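Local coordinates for arginase 1, mitochondrial (Arabidopsis thaliana, PDB 6VSU), which hydrolyses L-arginine to urea and L-ornithine with two manganese ions per subunit, and also converts agmatine to putrescine and urea, at residues T44-V49 against K310-L315; K85-P90 against E314-I319. All blocks are in the same frame, centred on the assembly; numbering follows the deposited sequence.

Contact 1: T44-V49 against K310-L315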
loop_
_atom_site.group_PDB
_atom_site.type_symbol
_atom_site.label_atom_id
_atom_site.label_comp_id
_atom_site.label_asym_id
_atom_site.label_seq_id
_atom_site.Cartn_x
_atom_site.Cartn_y
_atom_site.Cartn_z
ATOM N N THR E 44 5.633 -21.263 -29.410
ATOM C CA THR E 44 5.803 -21.118 -27.949
ATOM C C THR E 44 4.587 -21.707 -27.211
ATOM O O THR E 44 3.417 -21.394 -27.536
ATOM C CB THR E 44 5.941 -19.651 -27.580
ATOM O OG1 THR E 44 6.977 -19.054 -28.359
ATOM C CG2 THR E 44 6.249 -19.523 -26.112
ATOM N N SER E 45 4.849 -22.529 -26.209
ATOM C CA SER E 45 3.819 -23.099 -25.331
ATOM C C SER E 45 4.281 -22.900 -23.899
ATOM O O SER E 45 5.372 -23.333 -23.583
ATOM C CB SER E 45 3.591 -24.517 -25.661
ATOM O OG SER E 45 2.308 -24.897 -25.246
ATOM N N LEU E 46 3.478 -22.185 -23.107
ATOM C CA LEU E 46 3.773 -21.882 -21.696
ATOM C C LEU E 46 3.634 -23.145 -20.869
ATOM O O LEU E 46 2.733 -23.949 -21.122
ATOM C CB LEU E 46 2.809 -20.825 -21.181
ATOM C CG LEU E 46 2.745 -19.534 -21.976
ATOM C CD1 LEU E 46 1.867 -18.516 -21.236
ATOM C CD2 LEU E 46 4.121 -18.948 -22.197
ATOM N N LEU E 47 4.532 -23.323 -19.939
ATOM C CA LEU E 47 4.452 -24.384 -18.924
ATOM C C LEU E 47 4.762 -23.759 -17.569
ATOM O O LEU E 47 5.829 -23.197 -17.429
ATOM C CB LEU E 47 5.445 -25.487 -19.251
ATOM C CG LEU E 47 5.499 -26.600 -18.225
ATOM C CD1 LEU E 47 4.202 -27.367 -18.197
ATOM C CD2 LEU E 47 6.646 -27.542 -18.529
ATOM N N GLY E 48 3.806 -23.784 -16.642
ATOM C CA GLY E 48 3.957 -23.184 -15.326
ATOM C C GLY E 48 4.584 -24.172 -14.402
ATOM O O GLY E 48 4.248 -25.416 -14.483
ATOM N N VAL E 49 5.529 -23.696 -13.601
ATOM C CA VAL E 49 6.118 -24.553 -12.542
ATOM C C VAL E 49 6.056 -23.796 -11.225
ATOM O O VAL E 49 6.949 -22.980 -10.941
ATOM C CB VAL E 49 7.543 -24.949 -12.937
ATOM C CG1 VAL E 49 8.064 -25.966 -11.927
ATOM C CG2 VAL E 49 7.570 -25.522 -14.349
ATOM N N LYS E 310 5.115 -9.137 -19.985
ATOM C CA LYS E 310 5.628 -8.556 -21.243
ATOM C C LYS E 310 6.926 -9.291 -21.663
ATOM O O LYS E 310 7.144 -9.491 -22.890
ATOM C CB LYS E 310 5.781 -7.046 -21.149
ATOM C CG LYS E 310 6.172 -6.472 -22.500
ATOM C CD LYS E 310 5.922 -5.071 -22.714
ATOM C CE LYS E 310 6.307 -4.533 -24.077
ATOM N NZ LYS E 310 5.995 -3.082 -24.151
ATOM N N LEU E 311 7.749 -9.741 -20.704
ATOM C CA LEU E 311 8.923 -10.594 -21.004
ATOM C C LEU E 311 8.438 -11.877 -21.635
ATOM O O LEU E 311 9.104 -12.345 -22.634
ATOM C CB LEU E 311 9.711 -10.919 -19.732
ATOM C CG LEU E 311 10.409 -9.729 -19.083
ATOM C CD1 LEU E 311 10.960 -10.049 -17.716
ATOM C CD2 LEU E 311 11.494 -9.261 -19.997
ATOM N N VAL E 312 7.407 -12.499 -21.072
ATOM C CA VAL E 312 6.872 -13.752 -21.669
ATOM C C VAL E 312 6.396 -13.461 -23.103
ATOM O O VAL E 312 6.763 -14.202 -24.030
ATOM C CB VAL E 312 5.785 -14.428 -20.815
ATOM C CG1 VAL E 312 5.072 -15.549 -21.566
ATOM C CG2 VAL E 312 6.386 -14.963 -19.525
ATOM N N ARG E 313 5.702 -12.362 -23.298
ATOM C CA ARG E 313 5.131 -12.071 -24.628
ATOM C C ARG E 313 6.272 -11.848 -25.655
ATOM O O ARG E 313 6.148 -12.354 -26.802
ATOM C CB ARG E 313 4.215 -10.846 -24.525
ATOM C CG ARG E 313 2.909 -11.047 -23.758
ATOM C CD ARG E 313 2.304 -9.707 -23.398
ATOM N NE ARG E 313 2.086 -8.809 -24.518
ATOM C CZ ARG E 313 0.935 -8.344 -24.919
ATOM N NH1 ARG E 313 -0.188 -8.597 -24.270
ATOM N NH2 ARG E 313 0.914 -7.563 -25.973
ATOM N N GLU E 314 7.276 -11.054 -25.289
ATOM C CA GLU E 314 8.413 -10.747 -26.193
ATOM C C GLU E 314 9.194 -12.034 -26.497
ATOM O O GLU E 314 9.555 -12.226 -27.641
ATOM C CB GLU E 314 9.219 -9.576 -25.630
ATOM C CG GLU E 314 8.446 -8.268 -25.641
ATOM C CD GLU E 314 7.925 -7.850 -27.002
ATOM O OE1 GLU E 314 8.720 -7.805 -27.939
ATOM O OE2 GLU E 314 6.732 -7.599 -27.118
ATOM N N LEU E 315 9.385 -12.897 -25.499
ATOM C CA LEU E 315 10.088 -14.175 -25.717
ATOM C C LEU E 315 9.263 -15.021 -26.680
ATOM O O LEU E 315 9.827 -15.779 -27.531
ATOM C CB LEU E 315 10.288 -14.891 -24.386
ATOM C CG LEU E 315 11.449 -14.389 -23.540
ATOM C CD1 LEU E 315 11.407 -15.025 -22.139
ATOM C CD2 LEU E 315 12.823 -14.663 -24.181
#

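Contact 2: K85-P90 against E314-I319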
loop_
_atom_site.group_PDB
_atom_site.type_symbol
_atom_site.label_atom_id
_atom_site.label_comp_id
_atom_site.label_asym_id
_atom_site.label_seq_id
_atom_site.Cartn_x
_atom_site.Cartn_y
_atom_site.Cartn_z
ATOM N N LYS E 85 3.621 -9.550 -33.614
ATOM C CA LYS E 85 3.027 -10.914 -33.562
ATOM C C LYS E 85 1.715 -10.881 -32.782
ATOM O O LYS E 85 1.581 -10.083 -31.863
ATOM C CB LYS E 85 4.031 -11.917 -33.029
ATOM C CG LYS E 85 5.162 -12.053 -34.028
ATOM C CD LYS E 85 5.809 -13.350 -34.040
ATOM C CE LYS E 85 6.676 -13.570 -35.266
ATOM N NZ LYS E 85 7.665 -14.618 -34.916
ATOM N N GLU E 86 0.793 -11.725 -33.210
ATOM C CA GLU E 86 -0.572 -11.823 -32.672
ATOM C C GLU E 86 -0.617 -13.014 -31.708
ATOM O O GLU E 86 -0.549 -14.171 -32.167
ATOM C CB GLU E 86 -1.543 -11.933 -33.847
ATOM C CG GLU E 86 -3.008 -12.066 -33.428
ATOM C CD GLU E 86 -3.483 -10.993 -32.454
ATOM O OE1 GLU E 86 -3.592 -9.783 -32.907
ATOM O OE2 GLU E 86 -3.584 -11.328 -31.224
ATOM N N LEU E 87 -0.767 -12.705 -30.421
ATOM C CA LEU E 87 -0.700 -13.659 -29.294
ATOM C C LEU E 87 -1.962 -14.515 -29.258
ATOM O O LEU E 87 -1.890 -15.590 -28.690
ATOM C CB LEU E 87 -0.526 -12.879 -27.985
ATOM C CG LEU E 87 0.837 -12.241 -27.781
ATOM C CD1 LEU E 87 0.796 -11.267 -26.622
ATOM C CD2 LEU E 87 1.920 -13.311 -27.560
ATOM N N LYS E 88 -3.056 -14.112 -29.886
ATOM C CA LYS E 88 -4.260 -14.971 -29.966
ATOM C C LYS E 88 -4.124 -16.036 -31.052
ATOM O O LYS E 88 -5.012 -16.897 -31.065
ATOM C CB LYS E 88 -5.507 -14.132 -30.240
ATOM C CG LYS E 88 -5.907 -13.226 -29.098
ATOM C CD LYS E 88 -6.898 -12.207 -29.541
ATOM C CE LYS E 88 -7.292 -11.312 -28.386
ATOM N NZ LYS E 88 -8.116 -10.209 -28.946
ATOM N N ASP E 89 -3.124 -15.954 -31.937
ATOM C CA ASP E 89 -2.735 -17.056 -32.875
ATOM C C ASP E 89 -2.024 -18.158 -32.097
ATOM O O ASP E 89 -0.973 -17.947 -31.511
ATOM C CB ASP E 89 -1.852 -16.519 -33.986
ATOM C CG ASP E 89 -1.635 -17.425 -35.163
ATOM O OD1 ASP E 89 -1.900 -18.659 -35.031
ATOM O OD2 ASP E 89 -1.159 -16.880 -36.207
ATOM N N PRO E 90 -2.632 -19.348 -31.959
ATOM C CA PRO E 90 -1.988 -20.482 -31.283
ATOM C C PRO E 90 -0.585 -20.809 -31.805
ATOM O O PRO E 90 0.274 -21.252 -31.019
ATOM C CB PRO E 90 -2.915 -21.663 -31.569
ATOM C CG PRO E 90 -4.276 -21.036 -31.863
ATOM C CD PRO E 90 -3.987 -19.663 -32.462
ATOM N N GLU E 314 7.276 -11.054 -25.289
ATOM C CA GLU E 314 8.413 -10.747 -26.193
ATOM C C GLU E 314 9.194 -12.034 -26.497
ATOM O O GLU E 314 9.555 -12.226 -27.641
ATOM C CB GLU E 314 9.219 -9.576 -25.630
ATOM C CG GLU E 314 8.446 -8.268 -25.641
ATOM C CD GLU E 314 7.925 -7.850 -27.002
ATOM O OE1 GLU E 314 8.720 -7.805 -27.939
ATOM O OE2 GLU E 314 6.732 -7.599 -27.118
ATOM N N LEU E 315 9.385 -12.897 -25.499
ATOM C CA LEU E 315 10.088 -14.175 -25.717
ATOM C C LEU E 315 9.263 -15.021 -26.680
ATOM O O LEU E 315 9.827 -15.779 -27.531
ATOM C CB LEU E 315 10.288 -14.891 -24.386
ATOM C CG LEU E 315 11.449 -14.389 -23.540
ATOM C CD1 LEU E 315 11.407 -15.025 -22.139
ATOM C CD2 LEU E 315 12.823 -14.663 -24.181
ATOM N N ALA E 316 7.951 -15.031 -26.486
ATOM C CA ALA E 316 7.072 -15.849 -27.320
ATOM C C ALA E 316 7.274 -15.384 -28.769
ATOM O O ALA E 316 7.294 -16.224 -29.635
ATOM C CB ALA E 316 5.628 -15.715 -26.886
ATOM N N ALA E 317 7.347 -14.069 -29.003
ATOM C CA ALA E 317 7.443 -13.518 -30.375
ATOM C C ALA E 317 8.757 -13.976 -31.003
ATOM O O ALA E 317 8.804 -14.138 -32.215
ATOM C CB ALA E 317 7.337 -12.011 -30.353
ATOM N N LYS E 318 9.762 -14.233 -30.169
ATOM C CA LYS E 318 11.094 -14.654 -30.624
ATOM C C LYS E 318 11.171 -16.172 -30.832
ATOM O O LYS E 318 11.914 -16.644 -31.733
ATOM C CB LYS E 318 12.095 -14.200 -29.573
ATOM C CG LYS E 318 13.526 -14.380 -29.982
ATOM C CD LYS E 318 14.465 -13.512 -29.188
ATOM C CE LYS E 318 15.829 -13.441 -29.849
ATOM N NZ LYS E 318 15.814 -12.398 -30.877
ATOM N N ILE E 319 10.552 -16.937 -29.946
ATOM C CA ILE E 319 10.581 -18.419 -30.053
ATOM C C ILE E 319 9.711 -18.829 -31.266
ATOM O O ILE E 319 10.149 -19.673 -32.044
ATOM C CB ILE E 319 10.183 -19.048 -28.700
ATOM C CG1 ILE E 319 11.239 -18.717 -27.635
ATOM C CG2 ILE E 319 9.901 -20.557 -28.813
ATOM C CD1 ILE E 319 10.800 -19.081 -26.232
#

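Contact 1: T44-V49 against K310-L315
Leu46 and Val312 lie opposite in register, their CA atoms 8.7 Å apart, and Thr44 and Leu315 lie at 8.5 Å, a spacing at which strand 43-48 and helix 303-319 meet through side chains and share no backbone hydrogen bond. The one close apolar touch is tip to tip: Leu46 CD2 meets Val312 CG1 at 3.6 Å. Val312 sends CG1 out anti to its backbone nitrogen (chi1 169°), which turns that methyl toward the strand, while Leu46 needs the length of its isobutyl group for the CD2 branch to bend over to the helix. Val312 also rests on Leu136, and Leu46 on Leu93 and Asp95, so the pair sits among the side chains of adjoining strands. This is the alpha/beta/alpha arrangement of the arginase fold, a parallel sheet with helices on both faces. Strand alternation serves it well: Thr44 and Leu46 are given to helix 303-319, whereas Ser45 and Leu47 pack against helix 111-126. A beta-branched threonine suits the strand, and its buried hydroxyl is satisfied near the helix end: Thr44 OG1 hydrogen-bonds with Ala316 O and Ser320 OG. Leu315 comes nearest the strand through its carbonyl, while its side chain packs on Leu134. On the helix side turned from the strand, Arg313 NH2 bonds to Asn78 O, and Lys310 NZ makes salt bridges to Glu82 and to Glu265 of a neighbouring subunit.

Contact 2: K85-P90 against E314-I319
Lys85 meets the flat peptide carbonyl of Ala317 within its plane and not over either face: NZ gives a hydrogen bond to Ala317 O at 3.0 Å, with a C=O...N angle of 155°. The other flat group, the Glu86 carboxylate, belongs to the loop alone; its OE2 receives Lys88 N at 3.1 Å through the anti lone pair, and also bonds Ser79 OG. Together with the Asp89 N to Glu86 O bond, this secures a type I turn from Glu86 to Asp89. With CG anti to its carbonyl carbon (chi1 -66°) and the rest of the chain extended, Lys85 runs alongside the helix, and its CD lies 4.2 Å from Ala317 CB. A lysine suits this place because its methylenes can lie on alanine while its ammonium reaches a carbonyl in the last turn, where the helix dipole would probably favour a positive charge. Replacing it with a leucine would probably leave Ala317 O without this charged donor and this end of the loop less firmly tied. Alanine, having only a methyl, lets the backbones approach to 6.0 Å between Lys85 CA and Ala317 CA. One residue earlier on the helix, Ala316 CB is met by Leu87 CD2 at 4.5 Å, a looser apolar touch. What results is a loop whose residue just before a type I turn bonds the last helical turn, with Leu87 of the turn resting lightly on the helix; it belongs to the segment linking helix 64-72 to edge strand 93-98, and earlier in the same connection lie Gly75 to Asn78, which bind L-ornithine.

How the contacts relate
The two contacts have centres about 9 Å apart and end on the same element, helix 303-319, sharing Glu314 and Leu315. Their first segments come in the order 44-49, then 85-90, and the common helix closes the chain some 220 to 260 residues later. Contact 1 places the helix against the parallel sheet in the interior, whereas contact 2 fastens its final turns to the loop ahead of strand 93-98, the neighbour of strand 43-48. Arg313 CZ packs on Leu87 CD1 at 3.4 Å, tying the two directly. The C-terminal helix is thus held between the sheet and the connection that carries ornithine-binding residues.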